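Local atomic coordinates of putative acetamidase/formamidase (Yersinia enterocolitica subsp. palearctica serotype O:3, PDB entry 5UBU), a protein that probably hydrolyses carbon-nitrogen bonds, other than peptide bonds, in small linear amides. Residues B[275-278]-B[279-283]; B[295-298]-B[299-302]. All coordinates share one frame; numbering follows the deposited sequence.

Contact 1: B[275-278]-B[279-283]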
loop_
_atom_site.group_PDB
_atom_site.type_symbol
_atom_site.label_atom_id
_atom_site.label_comp_id
_atom_site.label_asym_id
_atom_site.label_seq_id
_atom_site.Cartn_x
_atom_site.Cartn_y
_atom_site.Cartn_z
ATOM N N ASP B 275 3.257 -2.072 -6.310
ATOM C CA ASP B 275 4.172 -3.182 -6.503
ATOM C C ASP B 275 3.779 -4.034 -7.696
ATOM O O ASP B 275 4.658 -4.580 -8.376
ATOM C CB ASP B 275 4.341 -4.008 -5.219
ATOM C CG ASP B 275 5.240 -3.323 -4.183
ATOM O OD1 ASP B 275 5.865 -2.273 -4.502
ATOM O OD2 ASP B 275 5.337 -3.877 -3.056
ATOM N N ALA B 276 2.477 -4.128 -7.967
ATOM C CA ALA B 276 2.019 -4.881 -9.126
ATOM C C ALA B 276 2.537 -4.172 -10.370
ATOM O O ALA B 276 3.014 -4.813 -11.322
ATOM C CB ALA B 276 0.509 -4.967 -9.156
ATOM N N THR B 277 2.459 -2.840 -10.342
ATOM C CA THR B 277 2.915 -2.012 -11.457
ATOM C C THR B 277 4.443 -2.070 -11.609
ATOM O O THR B 277 4.947 -2.099 -12.720
ATOM C CB THR B 277 2.473 -0.556 -11.287
ATOM O OG1 THR B 277 1.084 -0.508 -10.934
ATOM C CG2 THR B 277 2.725 0.231 -12.576
ATOM N N ARG B 278 5.174 -2.050 -10.494
ATOM C CA ARG B 278 6.648 -2.150 -10.528
ATOM C C ARG B 278 7.097 -3.441 -11.176
ATOM O O ARG B 278 7.981 -3.440 -12.032
ATOM C CB ARG B 278 7.228 -2.066 -9.121
ATOM C CG ARG B 278 7.316 -0.656 -8.603
ATOM C CD ARG B 278 7.530 -0.648 -7.119
ATOM N NE ARG B 278 7.737 0.699 -6.610
ATOM C CZ ARG B 278 7.512 1.082 -5.358
ATOM N NH1 ARG B 278 6.980 0.251 -4.461
ATOM N NH2 ARG B 278 7.764 2.339 -5.012
ATOM N N ILE B 279 6.470 -4.535 -10.744
ATOM C CA ILE B 279 6.731 -5.873 -11.269
ATOM C C ILE B 279 6.557 -5.913 -12.788
ATOM O O ILE B 279 7.419 -6.425 -13.501
ATOM C CB ILE B 279 5.792 -6.899 -10.596
ATOM C CG1 ILE B 279 6.229 -7.129 -9.152
ATOM C CG2 ILE B 279 5.830 -8.231 -11.319
ATOM C CD1 ILE B 279 5.224 -7.890 -8.316
ATOM N N ALA B 280 5.440 -5.359 -13.264
ATOM C CA ALA B 280 5.130 -5.330 -14.691
ATOM C C ALA B 280 6.151 -4.511 -15.464
ATOM O O ALA B 280 6.753 -5.008 -16.432
ATOM C CB ALA B 280 3.732 -4.781 -14.921
ATOM N N TYR B 281 6.346 -3.261 -15.053
ATOM C CA TYR B 281 7.320 -2.426 -15.741
ATOM C C TYR B 281 8.729 -2.989 -15.712
ATOM O O TYR B 281 9.408 -2.962 -16.732
ATOM C CB TYR B 281 7.324 -0.971 -15.264
ATOM C CG TYR B 281 6.445 -0.048 -16.077
ATOM C CD1 TYR B 281 6.707 0.153 -17.433
ATOM C CD2 TYR B 281 5.429 0.695 -15.492
ATOM C CE1 TYR B 281 5.943 1.013 -18.201
ATOM C CE2 TYR B 281 4.675 1.582 -16.245
ATOM C CZ TYR B 281 4.939 1.731 -17.607
ATOM O OH TYR B 281 4.185 2.591 -18.373
ATOM N N ARG B 282 9.164 -3.518 -14.572
ATOM C CA ARG B 282 10.526 -4.055 -14.492
ATOM C C ARG B 282 10.680 -5.273 -15.412
ATOM O O ARG B 282 11.714 -5.442 -16.072
ATOM C CB ARG B 282 10.917 -4.429 -13.076
ATOM C CG ARG B 282 12.425 -4.613 -12.978
ATOM C CD ARG B 282 12.919 -4.980 -11.612
ATOM N NE ARG B 282 12.595 -6.353 -11.248
ATOM C CZ ARG B 282 13.007 -6.955 -10.138
ATOM N NH1 ARG B 282 12.629 -8.205 -9.895
ATOM N NH2 ARG B 282 13.776 -6.315 -9.262
ATOM N N ASP B 283 9.649 -6.112 -15.449
ATOM C CA ASP B 283 9.683 -7.303 -16.296
ATOM C C ASP B 283 9.756 -6.889 -17.757
ATOM O O ASP B 283 10.473 -7.513 -18.537
ATOM C CB ASP B 283 8.455 -8.180 -16.111
ATOM C CG ASP B 283 8.559 -9.480 -16.891
ATOM O OD1 ASP B 283 9.417 -10.307 -16.528
ATOM O OD2 ASP B 283 7.775 -9.687 -17.847
#

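Contact 2: B[295-298]-B[299-302]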
loop_
_atom_site.group_PDB
_atom_site.type_symbol
_atom_site.label_atom_id
_atom_site.label_comp_id
_atom_site.label_asym_id
_atom_site.label_seq_id
_atom_site.Cartn_x
_atom_site.Cartn_y
_atom_site.Cartn_z
ATOM N N GLU B 295 19.268 -1.142 -24.201
ATOM C CA GLU B 295 20.224 -0.964 -23.115
ATOM C C GLU B 295 19.255 -0.676 -21.949
ATOM O O GLU B 295 18.247 0.019 -22.136
ATOM C CB GLU B 295 21.201 0.175 -23.421
ATOM C CG GLU B 295 22.234 0.471 -22.335
ATOM C CD GLU B 295 21.698 1.297 -21.175
ATOM O OE1 GLU B 295 20.976 2.297 -21.416
ATOM O OE2 GLU B 295 22.045 0.976 -20.015
ATOM N N GLN B 296 19.534 -1.221 -20.770
ATOM C CA GLN B 296 18.608 -1.089 -19.622
ATOM C C GLN B 296 18.124 0.318 -19.266
ATOM O O GLN B 296 16.926 0.537 -19.183
ATOM C CB GLN B 296 19.202 -1.717 -18.359
ATOM C CG GLN B 296 18.166 -1.953 -17.272
ATOM C CD GLN B 296 18.764 -2.446 -15.990
ATOM O OE1 GLN B 296 19.511 -1.745 -15.321
ATOM N NE2 GLN B 296 18.392 -3.638 -15.607
ATOM N N TRP B 297 19.047 1.251 -19.047
ATOM C CA TRP B 297 18.651 2.614 -18.653
ATOM C C TRP B 297 17.901 3.352 -19.743
ATOM O O TRP B 297 17.023 4.149 -19.439
ATOM C CB TRP B 297 19.834 3.448 -18.139
ATOM C CG TRP B 297 20.615 2.750 -17.074
ATOM C CD1 TRP B 297 21.940 2.457 -17.106
ATOM C CD2 TRP B 297 20.102 2.165 -15.868
ATOM N NE1 TRP B 297 22.306 1.787 -15.965
ATOM C CE2 TRP B 297 21.192 1.576 -15.197
ATOM C CE3 TRP B 297 18.830 2.094 -15.282
ATOM C CZ2 TRP B 297 21.053 0.917 -13.970
ATOM C CZ3 TRP B 297 18.696 1.441 -14.057
ATOM C CH2 TRP B 297 19.805 0.864 -13.416
ATOM N N ASP B 298 18.229 3.080 -21.003
ATOM C CA ASP B 298 17.529 3.718 -22.110
ATOM C C ASP B 298 16.086 3.214 -22.124
ATOM O O ASP B 298 15.162 3.998 -22.306
ATOM C CB ASP B 298 18.191 3.403 -23.453
ATOM C CG ASP B 298 17.504 4.105 -24.616
ATOM O OD1 ASP B 298 17.274 5.332 -24.542
ATOM O OD2 ASP B 298 17.222 3.428 -25.617
ATOM N N ALA B 299 15.907 1.906 -21.927
ATOM C CA ALA B 299 14.571 1.297 -21.910
ATOM C C ALA B 299 13.716 1.892 -20.802
ATOM O O ALA B 299 12.544 2.196 -21.015
ATOM C CB ALA B 299 14.669 -0.207 -21.723
ATOM N N TYR B 300 14.320 2.043 -19.623
ATOM C CA TYR B 300 13.662 2.610 -18.443
ATOM C C TYR B 300 13.195 4.042 -18.703
ATOM O O TYR B 300 12.031 4.380 -18.465
ATOM C CB TYR B 300 14.641 2.534 -17.265
ATOM C CG TYR B 300 14.201 3.094 -15.925
ATOM C CD1 TYR B 300 13.001 2.718 -15.342
ATOM C CD2 TYR B 300 15.063 3.879 -15.180
ATOM C CE1 TYR B 300 12.630 3.196 -14.092
ATOM C CE2 TYR B 300 14.707 4.351 -13.930
ATOM C CZ TYR B 300 13.495 3.996 -13.385
ATOM O OH TYR B 300 13.158 4.472 -12.140
HETATM N N MSE B 301 14.090 4.866 -19.232
HETATM C CA MSE B 301 13.771 6.262 -19.523
HETATM C C MSE B 301 12.843 6.374 -20.698
HETATM O O MSE B 301 12.040 7.293 -20.745
HETATM C CB MSE B 301 15.044 7.055 -19.759
HETATM C CG MSE B 301 15.862 7.136 -18.477
HETATM SE SE MSE B 301 17.548 8.109 -18.797
HETATM C CE MSE B 301 16.947 9.964 -19.021
ATOM N N LEU B 302 12.935 5.448 -21.653
ATOM C CA LEU B 302 12.051 5.484 -22.825
ATOM C C LEU B 302 10.615 5.146 -22.420
ATOM O O LEU B 302 9.672 5.776 -22.906
ATOM C CB LEU B 302 12.520 4.522 -23.934
ATOM C CG LEU B 302 11.671 4.527 -25.210
ATOM C CD1 LEU B 302 11.748 5.873 -25.904
ATOM C CD2 LEU B 302 12.101 3.431 -26.163
#

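Contact 1: B[275-278]-B[279-283]
Thr-277 and Tyr-281 sit one turn apart on the alpha-helix 273-291, side by side and pointing the same way. Their backbones are joined by the i to i+4 bond from Tyr-281 N to Thr-277 O, 3.0 Å long and almost straight at 175°. Along the tyrosine, CB comes first, on Thr-277 O at 3.7 Å; the ring carbon CD2 then reaches the threonine methyl, with Thr-277 CG2 to Tyr-281 CD2 at 4.0 Å. That methyl is there because CG2 stands anti to the backbone N, which leaves OG1 beside that N. OG1 turns back to bond to Leu-273 O, and at the far end of the ring Tyr-281 OH bonds to Asp-227 O of the third subunit, so the phenol spans from its own helix to a neighbour.

Ala-276 and Ala-280 offer only methyls, and these, together with Thr-277 and Tyr-281, lay the helix against strand 319-326. Ile-279 runs back along the previous turn, where its CG1 and CD1 both lie along Asp-275 O, CG1 the nearer. Arg-282 NH1 makes a salt bridge with Asp-133 of the second subunit and NH2 bonds to Met-137 O of the same subunit, whose Thr-135 OG1 meets Asp-275 OD2, while Arg-278 NE bonds to Gly-128 O of the third subunit.

Arg-278 is extended from CG to NE, and its NH1 goes to the other aspartate oxygen: Asp-275 OD1 receives Arg-278 NH1 at 2.8 Å in a salt bridge lying only 7° out of the guanidinium plane.

Contact 2: B[295-298]-B[299-302]
Trp-297 and Tyr-300 meet on the first turn of helix 296-306. The indole presents its edge, with Trp-297 CE3 4.2 Å from Tyr-300 CD2, and the two side chains lie aslant. Tyr-300 CG is anti to its backbone N (chi1 179°), while Trp-297 CG lies beside its own, and this brings two residues three apart within touching range. One face of the indole is met by Gln-296 OE1, 3.2 Å above the plane and over the outer part of the ring system. Leu-138 of the second subunit packs against all three of these side chains, and Tyr-300 OH bonds to Leu-129 N of the third.

The close packing belongs to the buried residues 299-302 against the preceding carbonyls. Ala-299 CB lies 3.5 Å from Gln-296 O. In Met-301, a selenomethionine, CG, beside its backbone N, and then SE pass Trp-297 O, SE at 4.0 Å. Asp-298 is at the subunit interface, its OD1 bonded to Trp-158 NE1 of the third subunit.

Exposed Glu-295, at the helix start, is the solvent end. Its OE1 takes Asp-298 N at 2.9 Å and its OE2 takes Trp-297 N at 3.2 Å, both from above the carboxylate plane. Glu-295 is thus the N-cap of helix 296-306: its carboxylate takes the N-H groups of the second and third helical residues, and its backbone O, 3.0 Å from Ala-299 N, the first i to i+4 bond.

In the fold
Contacts 1 and 2 lie on two consecutive helices, 273-291 and 296-306, with centres about 15 Å apart and no touch between them. Contact 1 is mid-helix and buried, about 17 Å from the chain's centre; one side rests on the sheet through strand 319-326, other side chains face two neighbouring subunits, while Asp-283 stays with Arg-257 and Ser-266 of its own chain. Contact 2, about 29 Å out, is only partly buried and lies at a helix start. Its Gln-296 and Tyr-300 reach back to helix 273-291 at Ile-285. The chemistry follows: a side-chain ion pair and subunit-bridging arginines in 275-283, backbone N-H groups capped by a carboxylate and aromatic packing in 295-302.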